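Local coordinates for putative membrane anchored protein (Corynebacterium diphtheriae, PDB 3LSO) that is of unknown function but probably sits at the cell surface as a membrane-anchored protein whose N-terminal domain belongs to the immunoglobulin-like E-set group, at residues 47-52 with 159-164; 277-282 with 459-464; 308-313 with 426-431; 362-367 with 371-376. All blocks are in the same frame, centred on the assembly; numbering follows the deposited sequence.

Contact 1: residues 47-52 with 159-164; sequences SNFSAE and TILTNT
Phe49 is held in place by its main chain, which hydrogen bonds to Ser28 on the neighbouring strand 25-36, and from that anchor it sends its ring across to Ile160 and Leu161. Everything exchanged between 47-52 and 159-164 is apolar. With CG anti to the backbone N (chi1 174°), the ring is carried toward 159-164. Ile160 comes down over one face of the ring: its CG1 lies 4.3 Å from the centroid of the Phe49 ring and only 22° off the ring normal, a CH-pi contact displaced somewhat toward the rim. Beyond it the chain continues to the terminal methyl, so that Ile160 CD1 meets Phe49 CE2 at 3.9 Å. Leu161 meets the ring obliquely with one methyl: its CD1 is 3.8 Å from Phe49 CE1 and 4.0 Å from Phe49 CD1, the atoms across the ring from those Ile160 touches. Val30 of strand 25-36 touches both Phe49 and Ile160. The chain turns a corner at Thr159, just before the two residues that reach the ring. They can do so although consecutive because both lie opposite Cys176, the residue disulfide-bonded to Cys32. Ile160 and Leu161 thus form a classic beta bulge feeding adjacent side chains into the core, consistent with the immunoglobulin-like beta-sandwich of the E-set clan.

Contact 2: residues 277-282 with 459-464; sequences DGETII and PALPER
Leu461 pushes a single methyl, CD1, between the carboxylates of Asp277, just before strand 278-285, and Glu279 on it: the methyl lies 3.7 Å from Asp277 OD2 and 4.2 Å from Glu279 OE2. Leu461 extends toward the strand and the two acidic side chains extend toward it. Leu461 CG stands anti to the carbonyl carbon (chi1 -80°) and the next torsion is extended, which carries CD1 to the far end of the branch. Asp277, two residues before Glu279 and leaning to the same side, has its CG beside the backbone N (chi1 -62°); Glu279 is extended beyond CG, which brings OE2 near the same methyl. Arg464 adds a looser touch through its aliphatic part, CD standing 4.3 Å from Asp277 OD2; its NE stays 4.8 Å from Asp277 OD1, too far for a salt bridge but perhaps weakly attracted. The carboxylates find their real partners elsewhere: Asp277 OD2 forms a salt bridge with Arg265, and Glu279 OE2 takes hydrogen bonds from His233 and Thr263. Arg265 and His233 also bind the carbonyls of Pro462 and Pro459, tying the segments together indirectly. Near its modelled end the chain, extended and proline-containing, thus lies along a mixed five-stranded beta-sheet.

Contact 3: residues 308-313 with 426-431; sequences TSLLKP and IYMFQM
Leu310 and Pro313 meet Ile426 and Met428 mainly through hydrocarbon. Among the apolar contacts, Leu310 CD2 approaches the selenium of Met428 (a selenomethionine in this crystal), with 4.5 Å between CD2 and SE. Pro313 CG stands 4.4 Å from Ile426 CD1. Ile426 and Met428 are two apart on strand 425-435, so their side chains leave the same face and both can serve the loop. Ile426 does so with its outer torsion extended (chi2 174°), ending in a CD1 methyl that faces the loop; Met428 starts off to the flank, and it is its selenium that reaches Leu310. A second kind of contact is methyl against carbonyl: Ile426 CD1 lies 4.3 Å from Leu310 O, with no more than van der Waals character. Polar bonding belongs to the loop itself. Ser309 OG accepts from Lys312 N at 3.3 Å, with an N-H...acceptor angle of 153°, and so closes the bend from which Leu310 projects. Further anchoring comes from Thr308, whose OG1 bonds to Ala450 O. Ile426 N bonds to Ser257 OG, and from the loop Leu310 touches Ser202; both serines lie just before strands of the five-stranded sheet. An ST motif thus shapes a loop packed on the start of a beta-strand, at the junction between two beta-rich parts of the chain.

Contact 4: residues 362-367 with 371-376; sequences KLATTG and SSPGSG
Ala364 and Ser371 are paired across a short beta-hairpin, in which strand 361-366 turns back through Gly367 into strand 369-370 and the loop after it. The tight part of the contact centres on Ala364. Its carbonyl O accepts a hydrogen bond from Ser371 N at 3.0 Å, with an N-H...O angle of 166°, and its methyl packs against the CD-CG edge of the Pro373 ring, with Ala364 CB 3.8 Å from Pro373 CD and 4.0 Å from Pro373 CG. Ala364 is buried, since Phe370 and His397 also press on it. It belongs to a classic beta bulge: Ala364 and Thr365 both lie opposite Gly395 on strand 394-398, and Thr365, turned from the loop, bonds through OG1 to Glu339.

The looser part of the contact is at exposed Lys362, beside Pro373. The Lys362 stem runs alongside the ring, the two side chains pointing opposite ways, with Lys362 CD 4.1 Å from Pro373 CB. Only the aliphatic part takes part; the chain bends at its last torsion, chi4 66°, and leads the ammonium group away. Ser371, likewise exposed, contributes little beyond its backbone N. Past it the loop has its own internal bond. Gly374 adopts backbone angles that suit a residue with no side chain, and an ST turn closes the bend around Pro373: Ser372 OG accepts from Gly374 N at 2.9 Å, with an N-H...acceptor angle of 132°.

In the fold
Contacts 1 and 3 are buried and apolar, whereas contact 2 lies on the surface and contact 4 is partly buried. Contact 1 stands alone in the N-terminal domain, its centre about 94 Å from that of contact 4 in this elongated chain. Contacts 3 and 4 reach the same sheet, through strands 425-435 and 361-366, and both are nested in the chain loop that contact 2 closes. Contacts 2 and 3 come within about 6 Å at their nearest atoms without touching. Direct hydrogen bonding between segments occurs in contact 4 alone, the hairpin; in contact 2 charged side chains meet a methyl and satisfy themselves elsewhere.

Contact 1: residues 47-52 with 159-164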
# COMPACT_ATOMS: atom_id res chain seq x y z
N SER B 47 18.60 30.86 33.90
CA SER B 47 17.26 30.34 34.15
C SER B 47 16.96 28.99 33.46
O SER B 47 17.89 28.26 33.07
CB SER B 47 16.23 31.38 33.74
OG SER B 47 14.94 30.99 34.14
N ASN B 48 15.67 28.66 33.33
CA ASN B 48 15.19 27.40 32.72
C ASN B 48 13.92 27.60 31.90
O ASN B 48 13.02 28.32 32.32
CB ASN B 48 14.95 26.34 33.80
CG ASN B 48 16.17 25.46 34.05
OD1 ASN B 48 16.81 25.54 35.11
ND2 ASN B 48 16.51 24.64 33.06
N PHE B 49 13.84 26.93 30.75
CA PHE B 49 12.74 27.10 29.79
C PHE B 49 12.14 25.76 29.42
O PHE B 49 12.74 24.99 28.67
CB PHE B 49 13.27 27.76 28.52
CG PHE B 49 12.26 27.87 27.41
CD1 PHE B 49 11.31 28.89 27.41
CD2 PHE B 49 12.28 26.97 26.35
CE1 PHE B 49 10.37 29.01 26.36
CE2 PHE B 49 11.34 27.08 25.29
CZ PHE B 49 10.39 28.10 25.30
N SER B 50 10.93 25.50 29.92
CA SER B 50 10.28 24.20 29.74
C SER B 50 9.06 24.26 28.80
O SER B 50 8.14 25.05 29.00
CB SER B 50 9.90 23.60 31.09
OG SER B 50 9.11 24.50 31.85
N ALA B 51 9.07 23.41 27.77
CA ALA B 51 7.97 23.34 26.81
C ALA B 51 7.69 21.92 26.31
O ALA B 51 8.60 21.09 26.20
CB ALA B 51 8.23 24.26 25.64
N GLU B 52 6.42 21.65 26.02
CA GLU B 52 5.98 20.36 25.51
C GLU B 52 5.34 20.54 24.13
O GLU B 52 4.34 21.25 23.97
CB GLU B 52 5.01 19.70 26.49
CG GLU B 52 4.22 18.54 25.91
CD GLU B 52 3.48 17.72 26.96
OE1 GLU B 52 3.23 18.24 28.08
OE2 GLU B 52 3.16 16.55 26.67
N THR B 159 19.44 31.55 20.23
CA THR B 159 18.69 32.59 20.94
C THR B 159 17.23 32.20 20.97
O THR B 159 16.44 32.55 20.09
CB THR B 159 18.86 33.99 20.29
OG1 THR B 159 20.26 34.30 20.17
CG2 THR B 159 18.18 35.06 21.14
N ILE B 160 16.88 31.47 22.01
CA ILE B 160 15.58 30.83 22.10
C ILE B 160 14.46 31.82 22.39
O ILE B 160 13.31 31.59 22.04
CB ILE B 160 15.58 29.68 23.15
CG1 ILE B 160 14.18 29.15 23.40
CG2 ILE B 160 16.16 30.12 24.45
CD1 ILE B 160 13.78 28.09 22.43
N LEU B 161 14.80 32.94 23.00
CA LEU B 161 13.77 33.83 23.49
C LEU B 161 14.26 35.27 23.58
O LEU B 161 15.35 35.53 24.09
CB LEU B 161 13.30 33.33 24.85
CG LEU B 161 12.02 33.85 25.47
CD1 LEU B 161 11.34 32.70 26.23
CD2 LEU B 161 12.28 35.04 26.40
N THR B 162 13.46 36.20 23.04
CA THR B 162 13.70 37.63 23.20
C THR B 162 12.38 38.27 23.54
O THR B 162 11.34 37.88 23.00
CB THR B 162 14.17 38.32 21.92
OG1 THR B 162 13.07 38.39 20.99
CG2 THR B 162 15.38 37.63 21.27
N ASN B 163 12.42 39.24 24.44
CA ASN B 163 11.24 40.05 24.69
C ASN B 163 11.65 41.49 24.89
O ASN B 163 12.85 41.80 24.98
CB ASN B 163 10.42 39.52 25.87
CG ASN B 163 11.02 39.90 27.20
OD1 ASN B 163 12.07 39.38 27.59
ND2 ASN B 163 10.37 40.80 27.90
N THR B 164 10.63 42.35 24.94
CA THR B 164 10.80 43.77 25.21
C THR B 164 9.71 44.20 26.16
O THR B 164 8.53 44.00 25.88
CB THR B 164 10.80 44.60 23.92
OG1 THR B 164 11.95 44.21 23.15
CG2 THR B 164 10.86 46.09 24.23

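Contact 2: residues 277-282 with 459-464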
# COMPACT_ATOMS: atom_id res chain seq x y z
N ASP B 277 3.83 7.70 -10.46
CA ASP B 277 2.95 6.76 -11.14
C ASP B 277 2.48 5.67 -10.18
O ASP B 277 3.21 5.27 -9.28
CB ASP B 277 3.69 6.07 -12.30
CG ASP B 277 4.17 7.05 -13.40
OD1 ASP B 277 3.43 8.01 -13.77
OD2 ASP B 277 5.30 6.83 -13.91
N GLY B 278 1.25 5.20 -10.38
CA GLY B 278 0.78 4.00 -9.69
C GLY B 278 0.91 2.76 -10.56
O GLY B 278 0.61 2.83 -11.74
N GLU B 279 1.38 1.65 -9.99
CA GLU B 279 1.46 0.38 -10.72
C GLU B 279 0.76 -0.73 -10.00
O GLU B 279 0.78 -0.78 -8.78
CB GLU B 279 2.92 -0.04 -11.00
CG GLU B 279 3.37 0.31 -12.41
CD GLU B 279 4.72 -0.25 -12.83
OE1 GLU B 279 5.27 -1.22 -12.24
OE2 GLU B 279 5.24 0.30 -13.82
N THR B 280 0.17 -1.63 -10.77
CA THR B 280 -0.26 -2.93 -10.22
C THR B 280 0.01 -4.06 -11.24
O THR B 280 0.36 -3.80 -12.40
CB THR B 280 -1.75 -2.86 -9.72
OG1 THR B 280 -1.97 -3.86 -8.72
CG2 THR B 280 -2.72 -3.08 -10.85
N ILE B 281 -0.13 -5.32 -10.82
CA ILE B 281 0.10 -6.42 -11.72
C ILE B 281 -1.13 -7.28 -11.78
O ILE B 281 -1.64 -7.68 -10.74
CB ILE B 281 1.28 -7.27 -11.23
CG1 ILE B 281 2.57 -6.47 -11.37
CG2 ILE B 281 1.36 -8.59 -12.02
CD1 ILE B 281 3.82 -7.23 -11.00
N ILE B 282 -1.62 -7.57 -12.98
CA ILE B 282 -2.76 -8.47 -13.15
C ILE B 282 -2.35 -9.75 -13.82
O ILE B 282 -1.84 -9.73 -14.94
CB ILE B 282 -3.81 -7.91 -14.09
CG1 ILE B 282 -4.35 -6.58 -13.59
CG2 ILE B 282 -4.98 -8.89 -14.20
CD1 ILE B 282 -5.26 -5.91 -14.65
N PRO B 459 9.88 -2.67 -21.74
CA PRO B 459 10.68 -1.47 -21.98
C PRO B 459 10.55 -0.59 -20.77
O PRO B 459 9.72 -0.85 -19.90
CB PRO B 459 9.99 -0.82 -23.18
CG PRO B 459 9.09 -1.88 -23.76
CD PRO B 459 8.68 -2.70 -22.59
N ALA B 460 11.37 0.44 -20.67
CA ALA B 460 11.18 1.40 -19.60
C ALA B 460 10.00 2.27 -19.97
O ALA B 460 9.78 2.58 -21.14
CB ALA B 460 12.43 2.24 -19.40
N LEU B 461 9.24 2.66 -18.96
CA LEU B 461 8.32 3.77 -19.10
C LEU B 461 9.08 5.02 -19.55
O LEU B 461 10.15 5.31 -19.02
CB LEU B 461 7.67 4.09 -17.76
CG LEU B 461 6.51 3.26 -17.27
CD1 LEU B 461 6.15 3.78 -15.90
CD2 LEU B 461 5.34 3.40 -18.23
N PRO B 462 8.52 5.76 -20.52
CA PRO B 462 9.03 7.10 -20.86
C PRO B 462 9.12 8.02 -19.64
O PRO B 462 8.18 8.11 -18.86
CB PRO B 462 7.97 7.65 -21.84
CG PRO B 462 6.84 6.61 -21.86
CD PRO B 462 7.47 5.32 -21.45
N GLU B 463 10.27 8.68 -19.49
CA GLU B 463 10.53 9.60 -18.38
C GLU B 463 9.33 10.52 -18.16
O GLU B 463 8.72 10.98 -19.13
CB GLU B 463 11.83 10.42 -18.64
N ARG B 464 8.98 10.77 -16.90
CA ARG B 464 7.93 11.75 -16.60
C ARG B 464 8.44 13.20 -16.73
O ARG B 464 9.64 13.44 -16.61
CB ARG B 464 7.29 11.48 -15.23
CG ARG B 464 8.23 10.99 -14.15
CD ARG B 464 7.43 10.40 -12.99
NE ARG B 464 6.52 11.37 -12.37
CZ ARG B 464 6.82 12.11 -11.31
NH1 ARG B 464 8.00 12.01 -10.73
NH2 ARG B 464 5.93 12.97 -10.83

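Contact 3: residues 308-313 with 426-431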
# COMPACT_ATOMS: atom_id res chain seq x y z
N THR B 308 1.05 -23.27 -5.78
CA THR B 308 1.41 -21.93 -6.21
C THR B 308 0.13 -21.12 -6.27
O THR B 308 -0.85 -21.48 -5.64
CB THR B 308 2.12 -21.97 -7.53
OG1 THR B 308 1.24 -22.55 -8.51
CG2 THR B 308 3.37 -22.79 -7.41
N SER B 309 0.10 -20.03 -7.01
CA SER B 309 -1.10 -19.23 -7.12
C SER B 309 -0.88 -18.42 -8.37
O SER B 309 0.23 -18.38 -8.89
CB SER B 309 -1.22 -18.32 -5.92
OG SER B 309 -0.22 -17.31 -5.94
N LEU B 310 -1.91 -17.75 -8.87
CA LEU B 310 -1.69 -16.99 -10.11
C LEU B 310 -1.05 -15.64 -9.89
O LEU B 310 -0.53 -15.05 -10.83
CB LEU B 310 -2.94 -16.93 -11.01
CG LEU B 310 -4.29 -17.02 -10.31
CD1 LEU B 310 -4.63 -15.66 -9.73
CD2 LEU B 310 -5.36 -17.49 -11.26
N LEU B 311 -1.04 -15.15 -8.65
CA LEU B 311 -0.33 -13.90 -8.36
C LEU B 311 1.17 -14.21 -8.40
O LEU B 311 1.97 -13.38 -8.84
CB LEU B 311 -0.75 -13.30 -7.00
N LYS B 312 1.51 -15.42 -7.98
CA LYS B 312 2.89 -15.91 -8.00
C LYS B 312 2.99 -17.35 -8.54
O LYS B 312 3.07 -18.32 -7.76
CB LYS B 312 3.44 -15.88 -6.59
CG LYS B 312 4.91 -16.04 -6.56
CD LYS B 312 5.35 -16.47 -5.19
CE LYS B 312 6.85 -16.65 -5.21
NZ LYS B 312 7.12 -17.70 -4.22
N PRO B 313 2.98 -17.53 -9.87
CA PRO B 313 3.01 -18.91 -10.33
C PRO B 313 4.38 -19.53 -10.24
O PRO B 313 5.38 -18.81 -10.09
CB PRO B 313 2.62 -18.80 -11.80
CG PRO B 313 2.13 -17.39 -11.99
CD PRO B 313 2.78 -16.56 -10.96
N ILE B 426 0.51 -17.75 -18.62
CA ILE B 426 0.16 -18.40 -17.40
C ILE B 426 -0.79 -19.57 -17.68
O ILE B 426 -1.74 -19.45 -18.44
CB ILE B 426 -0.51 -17.43 -16.43
CG1 ILE B 426 0.48 -16.38 -15.94
CG2 ILE B 426 -1.01 -18.18 -15.23
CD1 ILE B 426 -0.15 -15.28 -15.07
N TYR B 427 -0.54 -20.69 -17.02
CA TYR B 427 -1.18 -21.94 -17.34
C TYR B 427 -1.48 -22.60 -16.00
O TYR B 427 -0.71 -22.41 -15.06
CB TYR B 427 -0.20 -22.81 -18.14
CG TYR B 427 0.20 -22.29 -19.53
CD1 TYR B 427 -0.53 -22.64 -20.68
CD2 TYR B 427 1.33 -21.50 -19.70
CE1 TYR B 427 -0.16 -22.17 -21.95
CE2 TYR B 427 1.72 -21.03 -20.95
CZ TYR B 427 0.97 -21.37 -22.07
OH TYR B 427 1.37 -20.91 -23.30
N MSE B 428 -2.60 -23.32 -15.90
CA MSE B 428 -2.94 -24.10 -14.71
C MSE B 428 -3.30 -25.49 -15.14
O MSE B 428 -3.70 -25.70 -16.29
CB MSE B 428 -4.21 -23.57 -14.05
CG MSE B 428 -4.05 -22.42 -13.09
SE MSE B 428 -5.82 -21.69 -12.79
CE MSE B 428 -6.09 -20.94 -14.55
N PHE B 429 -3.21 -26.44 -14.23
CA PHE B 429 -3.82 -27.73 -14.48
C PHE B 429 -5.27 -27.75 -14.01
O PHE B 429 -5.69 -26.93 -13.17
CB PHE B 429 -2.98 -28.81 -13.83
CG PHE B 429 -1.65 -28.96 -14.46
CD1 PHE B 429 -1.43 -29.92 -15.42
CD2 PHE B 429 -0.60 -28.11 -14.12
CE1 PHE B 429 -0.20 -30.05 -16.02
CE2 PHE B 429 0.65 -28.25 -14.72
CZ PHE B 429 0.84 -29.22 -15.67
N GLN B 430 -6.06 -28.66 -14.56
CA GLN B 430 -7.44 -28.81 -14.13
C GLN B 430 -7.66 -30.17 -13.54
O GLN B 430 -6.92 -31.11 -13.85
CB GLN B 430 -8.38 -28.64 -15.32
CG GLN B 430 -8.31 -27.26 -15.97
CD GLN B 430 -9.22 -27.14 -17.18
OE1 GLN B 430 -9.33 -28.06 -17.99
NE2 GLN B 430 -9.88 -26.00 -17.30
N MSE B 431 -8.69 -30.30 -12.71
CA MSE B 431 -9.20 -31.64 -12.33
C MSE B 431 -10.48 -31.89 -13.08
O MSE B 431 -11.38 -31.02 -13.12
CB MSE B 431 -9.48 -31.74 -10.83
CG MSE B 431 -9.48 -33.18 -10.28
SE MSE B 431 -9.83 -33.17 -8.37
CE MSE B 431 -9.03 -34.84 -7.91

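Contact 4: residues 362-367 with 371-376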
# COMPACT_ATOMS: atom_id res chain seq x y z
N LYS B 362 -8.95 -47.81 -11.01
CA LYS B 362 -8.77 -48.30 -12.35
C LYS B 362 -8.75 -47.14 -13.30
O LYS B 362 -9.49 -46.18 -13.13
CB LYS B 362 -9.80 -49.39 -12.65
CG LYS B 362 -9.28 -50.79 -12.13
CD LYS B 362 -10.37 -51.85 -11.95
CE LYS B 362 -9.84 -53.31 -12.03
NZ LYS B 362 -8.90 -53.66 -10.91
N LEU B 363 -7.82 -47.15 -14.24
CA LEU B 363 -7.73 -46.06 -15.18
C LEU B 363 -8.71 -46.32 -16.28
O LEU B 363 -8.39 -47.02 -17.23
CB LEU B 363 -6.34 -45.97 -15.81
CG LEU B 363 -5.97 -44.67 -16.51
CD1 LEU B 363 -4.47 -44.68 -16.71
CD2 LEU B 363 -6.71 -44.42 -17.83
N ALA B 364 -9.89 -45.74 -16.19
CA ALA B 364 -10.95 -46.02 -17.13
C ALA B 364 -10.97 -45.09 -18.33
O ALA B 364 -11.30 -45.52 -19.42
CB ALA B 364 -12.27 -45.96 -16.43
N THR B 365 -10.67 -43.81 -18.12
CA THR B 365 -10.76 -42.83 -19.19
C THR B 365 -9.40 -42.28 -19.68
O THR B 365 -8.56 -41.80 -18.87
CB THR B 365 -11.64 -41.72 -18.78
OG1 THR B 365 -12.94 -42.25 -18.61
CG2 THR B 365 -11.72 -40.68 -19.85
N THR B 366 -9.20 -42.34 -20.99
CA THR B 366 -8.02 -41.80 -21.59
C THR B 366 -8.52 -40.80 -22.61
O THR B 366 -9.33 -41.15 -23.48
CB THR B 366 -7.24 -42.91 -22.31
OG1 THR B 366 -6.98 -43.99 -21.40
CG2 THR B 366 -5.95 -42.35 -22.90
N GLY B 367 -8.06 -39.56 -22.51
CA GLY B 367 -8.61 -38.50 -23.32
C GLY B 367 -10.04 -38.32 -22.89
O GLY B 367 -10.32 -38.07 -21.72
N SER B 371 -13.33 -46.69 -21.24
CA SER B 371 -13.42 -48.15 -21.50
C SER B 371 -13.81 -48.84 -20.23
O SER B 371 -13.00 -48.92 -19.31
CB SER B 371 -12.08 -48.74 -21.95
OG SER B 371 -11.49 -47.96 -22.96
N SER B 372 -15.03 -49.35 -20.14
CA SER B 372 -15.48 -49.90 -18.88
C SER B 372 -14.51 -50.95 -18.36
O SER B 372 -14.26 -51.95 -19.03
CB SER B 372 -16.88 -50.49 -18.99
OG SER B 372 -17.06 -51.51 -18.02
N PRO B 373 -13.96 -50.73 -17.17
CA PRO B 373 -13.23 -51.81 -16.49
C PRO B 373 -14.13 -52.90 -15.89
O PRO B 373 -13.62 -53.89 -15.34
CB PRO B 373 -12.47 -51.10 -15.37
CG PRO B 373 -13.00 -49.72 -15.32
CD PRO B 373 -13.83 -49.42 -16.52
N GLY B 374 -15.45 -52.75 -15.98
CA GLY B 374 -16.35 -53.81 -15.53
C GLY B 374 -17.70 -53.27 -15.17
O GLY B 374 -17.91 -52.06 -15.19
N SER B 375 -18.65 -54.15 -14.84
CA SER B 375 -19.97 -53.70 -14.41
C SER B 375 -19.78 -52.83 -13.21
O SER B 375 -18.81 -52.99 -12.45
CB SER B 375 -20.83 -54.86 -13.98
OG SER B 375 -20.84 -55.86 -14.97
N GLY B 376 -20.69 -51.89 -13.03
CA GLY B 376 -20.56 -51.05 -11.88
C GLY B 376 -19.48 -50.01 -11.98
O GLY B 376 -19.19 -49.39 -10.98